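Local coordinates for valine-pyruvate aminotransferase (PDB 3G7Q), which catalyses, with pyridoxal 5'-phosphate as cofactor, amino-group transfer between L-valine and pyruvate, probably yielding 3-methyl-2-oxobutanoate and L-alanine in alanine biosynthesis, at residues A[80-85]-A[96-101]; A[136-141]-A[189-194]; A[323-328]-A[402-407]. One frame throughout, in Å; residues are numbered along the deposited sequence.

The three contacts share no helix or strand and do not touch. Contact 2 is the core one, its centre about 6 Å from the centre of the chain, while contacts 1 and 3 are only partly buried and lie on opposite sides of that centre, about 46 Å apart centre to centre. Contact 1 packs a helix on the turn leading into an edge strand of the seven-stranded sheet, and contact 3 packs the last turn of helix 299-325 and the chain after it on helix 396-416; both are apolar, contact 3 adding a CH-pi contact. Contact 2 joins the start of helix 138-142 to the loop after strand 181-187, with cis peptides, a water bridge and an amide nitrogen over a tyrosine ring.

Contact 1. Residues A[80-85]-A[96-101]; sequences LLNALA and IEPQNI
Two amides and one pyrrolidine ring are the flat groups: the Asn82 amide comes from the helix, the Asn100 amide belongs to the turn. The Asn82 amide comes to the ring of Pro98 obliquely, tip to ring carbon, with OD1 of Asn82 3.1 Å from CG of Pro98. Along the edge of the other amide, in the carbonyl plane and on a lone pair, OD1 of Asn100 takes the N-H of Glu97 at 2.9 Å, while its ND2 bonds to the carbonyl of Ala263. Backbone bonds from Asn100 N to Glu97 O and from Ile101 N to Pro98 O complete a short 3-10 turn at 98-100. The turn lies in the loop between helix 77-92 and strand 101-104, an outermost strand of the seven-stranded sheet of the class I aminotransferase large domain, so the helix packs against the start of the strand it precedes. Ile101 is the largest contributor and slides past Leu81 in the opposite direction. CD2 of Leu81 sits 3.5 Å from CG2 of Ile101, whereas the extended CG1 arm of Ile101 (chi2 -175°) reaches in toward the helix backbone. Its tip, CD1 of Ile101, lies 3.8 Å from CB of Leu84 and 3.7 Å from the backbone N of Ala85. The small Ala85 lets the loop come close: CB of Ala85 is 4.0 Å from CD of Pro98 and also faces the Glu97-Pro98 peptide. Glu97 points its own side chain away from the helix segment, where its carboxylate forms a salt bridge with Arg89, a residue farther along the same helix.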
ATOM      1  N   LEU A  80      -8.414   9.378 -12.926  1.00 41.93           N
ATOM      2  CA  LEU A  80      -9.106   9.666 -11.662  1.00 40.97           C
ATOM      3  C   LEU A  80      -8.709  11.023 -11.082  1.00 41.43           C
ATOM      4  O   LEU A  80      -9.564  11.736 -10.556  1.00 39.37           O
ATOM      5  CB  LEU A  80      -8.849   8.568 -10.633  1.00 39.78           C
ATOM      6  CG  LEU A  80      -9.520   8.770  -9.271  1.00 40.73           C
ATOM      7  CD1 LEU A  80     -11.033   8.888  -9.426  1.00 40.67           C
ATOM      8  CD2 LEU A  80      -9.161   7.657  -8.311  1.00 44.79           C
ATOM      9  N   LEU A  81      -7.428  11.382 -11.145  1.00 40.18           N
ATOM     10  CA  LEU A  81      -7.015  12.707 -10.667  1.00 41.49           C
ATOM     11  C   LEU A  81      -7.808  13.790 -11.397  1.00 40.97           C
ATOM     12  O   LEU A  81      -8.266  14.751 -10.763  1.00 40.36           O
ATOM     13  CB  LEU A  81      -5.514  12.946 -10.829  1.00 40.99           C
ATOM     14  CG  LEU A  81      -4.543  12.048 -10.046  1.00 42.88           C
ATOM     15  CD1 LEU A  81      -3.122  12.570 -10.236  1.00 43.97           C
ATOM     16  CD2 LEU A  81      -4.871  11.935  -8.564  1.00 43.84           C
ATOM     17  N   ASN A  82      -7.975  13.635 -12.712  0.50 39.78           N
ATOM     18  CA  ASN A  82      -8.756  14.570 -13.522  0.50 39.73           C
ATOM     19  C   ASN A  82     -10.234  14.567 -13.145  0.50 38.81           C
ATOM     20  O   ASN A  82     -10.855  15.624 -13.048  0.50 38.28           O
ATOM     21  CB  ASN A  82      -8.650  14.253 -15.025  0.50 40.85           C
ATOM     22  CG  ASN A  82      -7.264  14.499 -15.598  0.50 40.78           C
ATOM     23  OD1 ASN A  82      -6.381  15.037 -14.936  0.50 44.87           O
ATOM     24  ND2 ASN A  82      -7.074  14.102 -16.854  0.50 42.95           N
ATOM     25  N   ALA A  83     -10.791  13.374 -12.949  1.00 37.55           N
ATOM     26  CA  ALA A  83     -12.205  13.211 -12.602  1.00 37.91           C
ATOM     27  C   ALA A  83     -12.538  13.796 -11.234  1.00 36.79           C
ATOM     28  O   ALA A  83     -13.554  14.495 -11.073  1.00 36.70           O
ATOM     29  CB  ALA A  83     -12.597  11.726 -12.648  1.00 38.69           C
ATOM     30  N   LEU A  84     -11.694  13.513 -10.256  1.00 35.39           N
ATOM     31  CA  LEU A  84     -11.874  14.063  -8.910  1.00 36.40           C
ATOM     32  C   LEU A  84     -11.732  15.589  -8.904  1.00 35.32           C
ATOM     33  O   LEU A  84     -12.466  16.279  -8.194  1.00 34.63           O
ATOM     34  CB  LEU A  84     -10.858  13.467  -7.951  1.00 36.75           C
ATOM     35  CG  LEU A  84     -11.076  12.055  -7.433  1.00 42.53           C
ATOM     36  CD1 LEU A  84      -9.808  11.518  -6.721  1.00 39.47           C
ATOM     37  CD2 LEU A  84     -12.271  12.012  -6.504  1.00 40.94           C
ATOM     38  N   ALA A  85     -10.767  16.105  -9.659  1.00 34.16           N
ATOM     39  CA  ALA A  85     -10.583  17.547  -9.770  1.00 32.95           C
ATOM     40  C   ALA A  85     -11.860  18.194 -10.319  1.00 35.89           C
ATOM     41  O   ALA A  85     -12.385  19.141  -9.717  1.00 33.90           O
ATOM     42  CB  ALA A  85      -9.357  17.903 -10.638  1.00 32.32           C
ATOM     43  N   ILE A  96      -9.359  23.238  -7.389  1.00 37.25           N
ATOM     44  CA  ILE A  96      -8.532  22.039  -7.354  1.00 37.42           C
ATOM     45  C   ILE A  96      -8.138  21.644  -8.770  1.00 38.59           C
ATOM     46  O   ILE A  96      -8.942  21.729  -9.673  1.00 38.79           O
ATOM     47  CB  ILE A  96      -9.314  20.865  -6.698  1.00 37.50           C
ATOM     48  CG1 ILE A  96      -9.670  21.183  -5.247  1.00 45.26           C
ATOM     49  CG2 ILE A  96      -8.521  19.567  -6.677  1.00 40.32           C
ATOM     50  CD1 ILE A  96      -8.498  21.669  -4.442  1.00 43.76           C
ATOM     51  N   GLU A  97      -6.882  21.246  -8.960  1.00 36.49           N
ATOM     52  CA  GLU A  97      -6.414  20.737 -10.228  1.00 36.70           C
ATOM     53  C   GLU A  97      -5.796  19.387  -9.918  1.00 34.85           C
ATOM     54  O   GLU A  97      -5.579  19.079  -8.757  1.00 31.69           O
ATOM     55  CB  GLU A  97      -5.376  21.669 -10.839  1.00 35.94           C
ATOM     56  CG  GLU A  97      -5.914  23.011 -11.342  1.00 42.68           C
ATOM     57  CD  GLU A  97      -6.867  22.892 -12.529  1.00 45.77           C
ATOM     58  OE1 GLU A  97      -7.094  21.767 -13.036  1.00 51.43           O
ATOM     59  OE2 GLU A  97      -7.382  23.943 -12.967  1.00 53.60           O
ATOM     60  N   PRO A  98      -5.507  18.564 -10.950  1.00 37.05           N
ATOM     61  CA  PRO A  98      -4.872  17.256 -10.679  1.00 35.56           C
ATOM     62  C   PRO A  98      -3.587  17.332  -9.846  1.00 35.10           C
ATOM     63  O   PRO A  98      -3.301  16.423  -9.079  1.00 34.79           O
ATOM     64  CB  PRO A  98      -4.579  16.716 -12.085  1.00 37.08           C
ATOM     65  CG  PRO A  98      -5.613  17.337 -12.935  1.00 39.31           C
ATOM     66  CD  PRO A  98      -5.814  18.732 -12.379  1.00 38.04           C
ATOM     67  N   GLN A  99      -2.854  18.437  -9.955  1.00 35.13           N
ATOM     68  CA  GLN A  99      -1.611  18.641  -9.203  1.00 36.84           C
ATOM     69  C   GLN A  99      -1.860  18.850  -7.709  1.00 36.60           C
ATOM     70  O   GLN A  99      -0.906  18.910  -6.932  1.00 36.03           O
ATOM     71  CB  GLN A  99      -0.823  19.845  -9.718  1.00 37.66           C
ATOM     72  CG  GLN A  99      -0.814  20.008 -11.222  1.00 48.58           C
ATOM     73  CD  GLN A  99      -2.048  20.749 -11.725  1.00 53.12           C
ATOM     74  OE1 GLN A  99      -2.324  21.884 -11.314  1.00 63.65           O
ATOM     75  NE2 GLN A  99      -2.781  20.116 -12.624  1.00 44.40           N
ATOM     76  N   ASN A 100      -3.130  19.026  -7.327  1.00 34.05           N
ATOM     77  CA  ASN A 100      -3.534  19.130  -5.935  1.00 33.56           C
ATOM     78  C   ASN A 100      -4.029  17.801  -5.370  1.00 32.85           C
ATOM     79  O   ASN A 100      -4.477  17.758  -4.225  1.00 31.88           O
ATOM     80  CB  ASN A 100      -4.668  20.148  -5.785  1.00 33.56           C
ATOM     81  CG  ASN A 100      -4.263  21.534  -6.181  1.00 35.33           C
ATOM     82  OD1 ASN A 100      -4.762  22.069  -7.168  1.00 33.55           O
ATOM     83  ND2 ASN A 100      -3.300  22.107  -5.460  1.00 35.83           N
ATOM     84  N   ILE A 101      -3.904  16.714  -6.125  1.00 30.71           N
ATOM     85  CA  ILE A 101      -4.420  15.423  -5.680  1.00 33.06           C
ATOM     86  C   ILE A 101      -3.376  14.298  -5.785  1.00 35.79           C
ATOM     87  O   ILE A 101      -2.654  14.206  -6.784  1.00 35.28           O
ATOM     88  CB  ILE A 101      -5.639  15.019  -6.516  1.00 34.01           C
ATOM     89  CG1 ILE A 101      -6.665  16.181  -6.588  1.00 33.16           C
ATOM     90  CG2 ILE A 101      -6.279  13.777  -5.940  1.00 34.57           C
ATOM     91  CD1 ILE A 101      -7.967  15.811  -7.315  1.00 34.38           C
TER

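Contact 2. Residues A[136-141]-A[189-194]; sequences PEYIGY and PTNPTG
Thr190 opens the approach with its methyl: CG2, anti to the backbone N, lies 3.6 Å from the carbonyl O of Pro136 and 3.8 Å from OE1 of Glu137, while its hydroxyl turns aside to Ser187, which also bonds to Glu137 OE1. Asn191 comes next and makes the most distinctive contact. With CG anti to the backbone N (chi1 170°), it lays ND2 over one face of the Tyr138 ring, the amide and ring planes 16° apart. ND2 of Asn191 stands 3.3 Å above the plane of the Tyr138 ring, displaced toward the rim near CG and CD1, and the other end of the amide, OD1, is bonded to Arg389. Pro192 follows a cis peptide, as Pro136 does. The two proline rings cross obliquely, CG of Pro192 4.1 Å from CB of Pro136. Thr193 presses harder: its CG2 is 3.5 Å from CG of Pro136, a tight pair. Its OG1 occupies the crowded position between backbone N and carbonyl carbon (chi1 55°), where it bonds to Asn195 N and, at 2.7 Å, to a water. That water donates to Pro136 O, 3.0 Å away, linking the two segments. At Gly194 the backbone N returns to Thr190 O at 2.8 Å and closes the turn. The sequence 191-194 is the Asn-Pro-Thr-Gly motif of class I aminotransferases, whose asparagine lines the pyridoxal phosphate pocket in relatives; ND2 on Tyr138 and OD1 bonded to Arg389 are consistent with that role.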
ATOM      1  N   PRO A 136     -10.673  12.419  21.662  1.00 31.87           N
ATOM      2  CA  PRO A 136     -10.019  11.274  21.042  1.00 33.24           C
ATOM      3  C   PRO A 136     -10.095  11.232  19.513  1.00 32.41           C
ATOM      4  O   PRO A 136     -11.061  11.707  18.905  1.00 31.58           O
ATOM      5  CB  PRO A 136     -10.782  10.081  21.634  1.00 33.82           C
ATOM      6  CG  PRO A 136     -12.129  10.611  21.845  1.00 32.43           C
ATOM      7  CD  PRO A 136     -12.005  12.061  22.175  1.00 33.81           C
ATOM      8  N   GLU A 137      -9.056  10.656  18.926  0.50 33.12           N
ATOM      9  CA  GLU A 137      -8.909  10.476  17.493  0.50 34.28           C
ATOM     10  C   GLU A 137      -8.492   9.042  17.249  0.50 35.02           C
ATOM     11  O   GLU A 137      -7.882   8.413  18.113  0.50 35.99           O
ATOM     12  CB  GLU A 137      -7.828  11.413  16.946  0.50 34.11           C
ATOM     13  CG  GLU A 137      -8.265  12.849  16.734  0.50 32.28           C
ATOM     14  CD  GLU A 137      -9.205  13.024  15.533  0.50 32.41           C
ATOM     15  OE1 GLU A 137      -9.448  12.044  14.804  0.50 26.86           O
ATOM     16  OE2 GLU A 137      -9.707  14.145  15.336  0.50 31.22           O
ATOM     17  N   TYR A 138      -8.843   8.512  16.091  1.00 35.12           N
ATOM     18  CA  TYR A 138      -8.451   7.164  15.715  1.00 39.89           C
ATOM     19  C   TYR A 138      -7.006   7.044  15.225  1.00 44.45           C
ATOM     20  O   TYR A 138      -6.303   6.124  15.622  1.00 45.49           O
ATOM     21  CB  TYR A 138      -9.397   6.625  14.640  1.00 45.84           C
ATOM     22  CG  TYR A 138      -8.862   5.387  13.963  1.00 50.96           C
ATOM     23  CD1 TYR A 138      -8.873   4.171  14.620  1.00 61.19           C
ATOM     24  CD2 TYR A 138      -8.336   5.438  12.678  1.00 54.60           C
ATOM     25  CE1 TYR A 138      -8.374   3.020  14.023  1.00 65.64           C
ATOM     26  CE2 TYR A 138      -7.823   4.289  12.068  1.00 57.76           C
ATOM     27  CZ  TYR A 138      -7.849   3.082  12.751  1.00 62.54           C
ATOM     28  OH  TYR A 138      -7.346   1.918  12.193  1.00 65.64           O
ATOM     29  N   ILE A 139      -6.536   7.937  14.374  1.00 48.42           N
ATOM     30  CA  ILE A 139      -5.156   7.727  13.852  1.00 55.72           C
ATOM     31  C   ILE A 139      -4.097   7.574  14.975  1.00 58.48           C
ATOM     32  O   ILE A 139      -3.142   6.781  14.849  1.00 59.87           O
ATOM     33  CB  ILE A 139      -4.750   8.792  12.780  1.00 57.70           C
ATOM     34  CG1 ILE A 139      -3.457   8.347  12.066  1.00 60.48           C
ATOM     35  CG2 ILE A 139      -4.647  10.183  13.392  1.00 59.31           C
ATOM     36  CD1 ILE A 139      -3.569   6.971  11.361  1.00 61.92           C
ATOM     37  N   GLY A 140      -4.283   8.301  16.077  1.00 60.99           N
ATOM     38  CA  GLY A 140      -3.429   8.126  17.257  1.00 62.58           C
ATOM     39  C   GLY A 140      -3.508   6.680  17.756  1.00 63.89           C
ATOM     40  O   GLY A 140      -2.483   6.067  18.081  1.00 64.42           O
ATOM     41  N   TYR A 141      -4.727   6.134  17.819  1.00 63.30           N
ATOM     42  CA  TYR A 141      -4.934   4.724  18.194  1.00 62.84           C
ATOM     43  C   TYR A 141      -4.315   3.751  17.185  1.00 64.25           C
ATOM     44  O   TYR A 141      -3.607   2.830  17.576  1.00 63.92           O
ATOM     45  CB  TYR A 141      -6.430   4.433  18.358  1.00 63.36           C
ATOM     46  CG  TYR A 141      -6.879   2.977  18.327  1.00 61.88           C
ATOM     47  CD1 TYR A 141      -6.715   2.151  19.414  1.00 63.98           C
ATOM     48  CD2 TYR A 141      -7.557   2.468  17.230  1.00 63.61           C
ATOM     49  CE1 TYR A 141      -7.162   0.826  19.397  1.00 63.46           C
ATOM     50  CE2 TYR A 141      -8.031   1.152  17.195  1.00 61.44           C
ATOM     51  CZ  TYR A 141      -7.828   0.335  18.279  1.00 65.59           C
ATOM     52  OH  TYR A 141      -8.282  -0.969  18.248  1.00 65.03           O
ATOM     53  N   PRO A 189     -16.511  13.686   9.929  1.00 32.65           N
ATOM     54  CA  PRO A 189     -16.801  13.199  11.293  1.00 32.04           C
ATOM     55  C   PRO A 189     -15.688  12.313  11.809  1.00 31.21           C
ATOM     56  O   PRO A 189     -14.884  11.771  11.041  1.00 31.70           O
ATOM     57  CB  PRO A 189     -18.066  12.357  11.134  1.00 33.08           C
ATOM     58  CG  PRO A 189     -18.648  12.753   9.781  1.00 35.09           C
ATOM     59  CD  PRO A 189     -17.466  13.157   8.944  1.00 32.31           C
ATOM     60  N   THR A 190     -15.668  12.144  13.127  1.00 30.13           N
ATOM     61  CA  THR A 190     -14.568  11.460  13.790  1.00 29.90           C
ATOM     62  C   THR A 190     -14.813  10.009  14.194  1.00 30.37           C
ATOM     63  O   THR A 190     -15.888   9.663  14.671  1.00 30.88           O
ATOM     64  CB  THR A 190     -14.229  12.241  15.083  1.00 31.21           C
ATOM     65  OG1 THR A 190     -13.861  13.583  14.747  1.00 33.78           O
ATOM     66  CG2 THR A 190     -13.092  11.569  15.894  1.00 30.22           C
ATOM     67  N   ASN A 191     -13.806   9.182  13.924  1.00 28.86           N
ATOM     68  CA  ASN A 191     -13.677   7.855  14.521  1.00 31.89           C
ATOM     69  C   ASN A 191     -12.773   8.199  15.736  1.00 30.47           C
ATOM     70  O   ASN A 191     -11.631   8.627  15.557  1.00 32.28           O
ATOM     71  CB  ASN A 191     -13.018   6.901  13.531  1.00 33.22           C
ATOM     72  CG  ASN A 191     -12.621   5.556  14.137  1.00 33.06           C
ATOM     73  OD1 ASN A 191     -12.723   5.320  15.365  1.00 31.71           O
ATOM     74  ND2 ASN A 191     -12.094   4.655  13.269  1.00 33.90           N
ATOM     75  N   PRO A 192     -13.174   7.850  16.976  1.00 29.25           N
ATOM     76  CA  PRO A 192     -14.233   6.947  17.451  1.00 30.49           C
ATOM     77  C   PRO A 192     -15.539   7.488  18.003  1.00 30.66           C
ATOM     78  O   PRO A 192     -16.394   6.697  18.382  1.00 29.58           O
ATOM     79  CB  PRO A 192     -13.503   6.264  18.626  1.00 30.25           C
ATOM     80  CG  PRO A 192     -12.793   7.420  19.281  1.00 29.10           C
ATOM     81  CD  PRO A 192     -12.322   8.287  18.107  1.00 28.76           C
ATOM     82  N   THR A 193     -15.704   8.792  18.015  1.00 30.07           N
ATOM     83  CA  THR A 193     -16.843   9.435  18.693  1.00 29.50           C
ATOM     84  C   THR A 193     -18.065   9.749  17.886  1.00 30.26           C
ATOM     85  O   THR A 193     -19.151   9.931  18.434  1.00 30.53           O
ATOM     86  CB  THR A 193     -16.352  10.779  19.258  1.00 30.25           C
ATOM     87  OG1 THR A 193     -15.768  11.549  18.201  1.00 29.44           O
ATOM     88  CG2 THR A 193     -15.282  10.569  20.350  1.00 30.65           C
ATOM     89  N   GLY A 194     -17.892   9.849  16.575  1.00 30.08           N
ATOM     90  CA  GLY A 194     -18.926  10.356  15.705  1.00 31.46           C
ATOM     91  C   GLY A 194     -19.016  11.886  15.818  1.00 30.78           C
ATOM     92  O   GLY A 194     -19.981  12.502  15.314  1.00 31.51           O
TER
HETATM   93  O   HOH W   1     -13.709  13.117  19.058  1.00 30.30           O

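Contact 3. Residues A[323-328]-A[402-407]; sequences RRYLSE and GVKILA
NH1 of Arg323 is the best-held polar atom, gripped by two carbonyl oxygens: that of Leu326, 2.9 Å from NH1, and that of Cys331. The Leu326 oxygen lies in the guanidinium plane and the N-H points at it fairly straight (158°), although the donor sits above the carbonyl plane and not on a lone pair. With NH2 on the carbonyl of Glu163, the guanidinium is tied to three backbone carbonyls and helps fix the chain as it leaves the helix. The contact with 402-407 lies on the other side of this backbone and is apolar. Tyr325 holds its ring, CG anti to the carbonyl carbon, across the helix surface, where one face lies over the Lys404 backbone carbon in a CH-pi contact: CA of Lys404 is 4.2 Å from the centroid of the Tyr325 ring and 22° off its normal. CB of Lys404 follows at 3.8 Å from CE1 of Tyr325, and from there the fully extended lysine chain leads its amine away. CG1 of Val403 comes up obliquely, 3.6 Å from CD2 of Tyr325. A hydrogen bond to Glu400, one turn earlier on the same helix, holds the ring's OH end. Ala407 fits between the two leading side chains, its CB 3.8 Å from CB of Tyr325 and 3.9 Å from CG of Leu326. Deeper still, CD1 of Leu326 meets CD2 of Leu406 at 4.0 Å, the two leucines crossing at about a right angle. The contact thus seats the end of the long helix 299-325 and the chain leading to strand 332-334 on helix 396-416, whose Leu406 also packs on Leu356 and Leu360 of helix 353-362.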
ATOM      1  N   ARG A 323     -30.800   2.320  25.043  1.00 29.04           N
ATOM      2  CA  ARG A 323     -31.630   2.961  26.066  1.00 27.94           C
ATOM      3  C   ARG A 323     -32.675   2.036  26.721  1.00 27.82           C
ATOM      4  O   ARG A 323     -33.153   2.328  27.832  1.00 30.10           O
ATOM      5  CB  ARG A 323     -32.247   4.226  25.485  1.00 28.93           C
ATOM      6  CG  ARG A 323     -31.205   5.328  25.263  1.00 30.80           C
ATOM      7  CD  ARG A 323     -30.825   5.954  26.572  1.00 32.86           C
ATOM      8  NE  ARG A 323     -29.739   6.955  26.485  1.00 33.22           N
ATOM      9  CZ  ARG A 323     -28.552   6.906  27.077  1.00 34.15           C
ATOM     10  NH1 ARG A 323     -28.212   5.893  27.873  1.00 29.96           N
ATOM     11  NH2 ARG A 323     -27.714   7.929  26.903  1.00 33.91           N
ATOM     12  N   ARG A 324     -33.011   0.920  26.086  1.00 29.38           N
ATOM     13  CA  ARG A 324     -33.882  -0.070  26.748  1.00 29.22           C
ATOM     14  C   ARG A 324     -33.160  -0.735  27.892  1.00 31.85           C
ATOM     15  O   ARG A 324     -33.797  -1.220  28.813  1.00 30.44           O
ATOM     16  CB  ARG A 324     -34.378  -1.117  25.781  1.00 28.64           C
ATOM     17  CG  ARG A 324     -35.473  -0.556  24.877  1.00 35.27           C
ATOM     18  CD  ARG A 324     -36.235  -1.607  24.136  1.00 41.89           C
ATOM     19  NE  ARG A 324     -35.547  -2.091  22.969  1.00 49.91           N
ATOM     20  CZ  ARG A 324     -35.052  -3.317  22.809  1.00 53.83           C
ATOM     21  NH1 ARG A 324     -35.152  -4.274  23.740  1.00 51.66           N
ATOM     22  NH2 ARG A 324     -34.464  -3.592  21.661  1.00 52.91           N
ATOM     23  N   TYR A 325     -31.827  -0.740  27.840  1.00 29.60           N
ATOM     24  CA  TYR A 325     -30.994  -1.423  28.862  1.00 27.29           C
ATOM     25  C   TYR A 325     -30.213  -0.521  29.782  1.00 29.43           C
ATOM     26  O   TYR A 325     -29.906  -0.931  30.919  1.00 28.75           O
ATOM     27  CB  TYR A 325     -30.006  -2.366  28.157  1.00 31.21           C
ATOM     28  CG  TYR A 325     -30.662  -3.557  27.504  1.00 28.37           C
ATOM     29  CD1 TYR A 325     -30.910  -4.710  28.235  1.00 34.37           C
ATOM     30  CD2 TYR A 325     -31.073  -3.525  26.149  1.00 28.69           C
ATOM     31  CE1 TYR A 325     -31.522  -5.794  27.659  1.00 33.32           C
ATOM     32  CE2 TYR A 325     -31.718  -4.601  25.583  1.00 35.98           C
ATOM     33  CZ  TYR A 325     -31.914  -5.750  26.344  1.00 36.66           C
ATOM     34  OH  TYR A 325     -32.529  -6.863  25.810  1.00 34.83           O
ATOM     35  N   LEU A 326     -29.839   0.674  29.303  1.00 28.07           N
ATOM     36  CA  LEU A 326     -28.967   1.584  30.047  1.00 28.24           C
ATOM     37  C   LEU A 326     -29.431   3.016  29.931  1.00 29.65           C
ATOM     38  O   LEU A 326     -29.547   3.513  28.816  1.00 30.65           O
ATOM     39  CB  LEU A 326     -27.558   1.484  29.453  1.00 29.55           C
ATOM     40  CG  LEU A 326     -26.755   0.195  29.696  1.00 30.25           C
ATOM     41  CD1 LEU A 326     -25.596   0.046  28.650  1.00 34.70           C
ATOM     42  CD2 LEU A 326     -26.208   0.149  31.094  1.00 31.72           C
ATOM     43  N   SER A 327     -29.681   3.676  31.062  1.00 28.48           N
ATOM     44  CA  SER A 327     -30.056   5.105  31.061  1.00 29.46           C
ATOM     45  C   SER A 327     -28.818   5.972  31.136  1.00 28.89           C
ATOM     46  O   SER A 327     -27.710   5.473  31.191  1.00 29.38           O
ATOM     47  CB  SER A 327     -30.929   5.438  32.265  1.00 30.01           C
ATOM     48  OG  SER A 327     -30.165   5.534  33.442  1.00 29.02           O
ATOM     49  N   GLU A 328     -29.029   7.285  31.117  1.00 29.18           N
ATOM     50  CA  GLU A 328     -27.967   8.259  31.276  1.00 28.09           C
ATOM     51  C   GLU A 328     -27.209   8.113  32.600  1.00 30.96           C
ATOM     52  O   GLU A 328     -26.081   8.593  32.703  1.00 32.68           O
ATOM     53  CB  GLU A 328     -28.494   9.693  31.165  1.00 28.68           C
ATOM     54  CG  GLU A 328     -29.253  10.226  32.353  1.00 31.23           C
ATOM     55  CD  GLU A 328     -30.691   9.725  32.450  1.00 30.66           C
ATOM     56  OE1 GLU A 328     -31.163   8.953  31.577  1.00 31.24           O
ATOM     57  OE2 GLU A 328     -31.339  10.141  33.412  1.00 32.72           O
ATOM     58  N   GLY A 402     -25.358  -8.142  22.489  1.00 30.01           N
ATOM     59  CA  GLY A 402     -24.148  -7.491  23.050  1.00 30.86           C
ATOM     60  C   GLY A 402     -24.482  -6.470  24.126  1.00 29.85           C
ATOM     61  O   GLY A 402     -23.833  -6.404  25.188  1.00 29.09           O
ATOM     62  N   VAL A 403     -25.491  -5.652  23.856  1.00 29.50           N
ATOM     63  CA  VAL A 403     -25.943  -4.601  24.781  1.00 28.25           C
ATOM     64  C   VAL A 403     -26.496  -5.209  26.058  1.00 30.01           C
ATOM     65  O   VAL A 403     -26.229  -4.708  27.159  1.00 29.35           O
ATOM     66  CB  VAL A 403     -26.959  -3.632  24.088  1.00 30.68           C
ATOM     67  CG1 VAL A 403     -27.700  -2.759  25.109  1.00 32.53           C
ATOM     68  CG2 VAL A 403     -26.218  -2.767  23.032  1.00 32.58           C
ATOM     69  N   LYS A 404     -27.256  -6.289  25.939  1.00 29.84           N
ATOM     70  CA  LYS A 404     -27.793  -6.959  27.109  1.00 30.85           C
ATOM     71  C   LYS A 404     -26.654  -7.408  28.035  1.00 28.62           C
ATOM     72  O   LYS A 404     -26.715  -7.209  29.264  1.00 28.80           O
ATOM     73  CB  LYS A 404     -28.648  -8.153  26.686  1.00 29.71           C
ATOM     74  CG  LYS A 404     -29.245  -8.949  27.859  1.00 33.53           C
ATOM     75  CD  LYS A 404     -30.152 -10.055  27.360  1.00 39.58           C
ATOM     76  CE  LYS A 404     -30.730 -10.855  28.519  1.00 46.12           C
ATOM     77  NZ  LYS A 404     -31.679 -11.869  27.997  1.00 56.30           N
ATOM     78  N   ILE A 405     -25.620  -8.009  27.447  1.00 28.07           N
ATOM     79  CA  ILE A 405     -24.455  -8.481  28.211  1.00 27.99           C
ATOM     80  C   ILE A 405     -23.718  -7.266  28.803  1.00 27.66           C
ATOM     81  O   ILE A 405     -23.354  -7.263  29.990  1.00 28.32           O
ATOM     82  CB  ILE A 405     -23.540  -9.348  27.329  1.00 28.15           C
ATOM     83  CG1 ILE A 405     -24.218 -10.717  27.075  1.00 31.84           C
ATOM     84  CG2 ILE A 405     -22.152  -9.533  27.951  1.00 27.70           C
ATOM     85  CD1 ILE A 405     -23.518 -11.560  26.025  1.00 32.58           C
ATOM     86  N   LEU A 406     -23.522  -6.243  27.988  1.00 28.85           N
ATOM     87  CA  LEU A 406     -22.905  -5.004  28.469  1.00 27.80           C
ATOM     88  C   LEU A 406     -23.629  -4.465  29.698  1.00 29.67           C
ATOM     89  O   LEU A 406     -23.005  -4.156  30.708  1.00 26.92           O
ATOM     90  CB  LEU A 406     -22.876  -3.930  27.366  1.00 28.29           C
ATOM     91  CG  LEU A 406     -22.379  -2.516  27.755  1.00 27.74           C
ATOM     92  CD1 LEU A 406     -20.928  -2.509  28.222  1.00 27.58           C
ATOM     93  CD2 LEU A 406     -22.586  -1.482  26.596  1.00 26.31           C
ATOM     94  N   ALA A 407     -24.948  -4.325  29.618  1.00 26.12           N
ATOM     95  CA  ALA A 407     -25.722  -3.812  30.739  1.00 28.56           C
ATOM     96  C   ALA A 407     -25.575  -4.697  31.961  1.00 27.10           C
ATOM     97  O   ALA A 407     -25.526  -4.201  33.087  1.00 28.60           O
ATOM     98  CB  ALA A 407     -27.203  -3.633  30.335  1.00 29.36           C
TER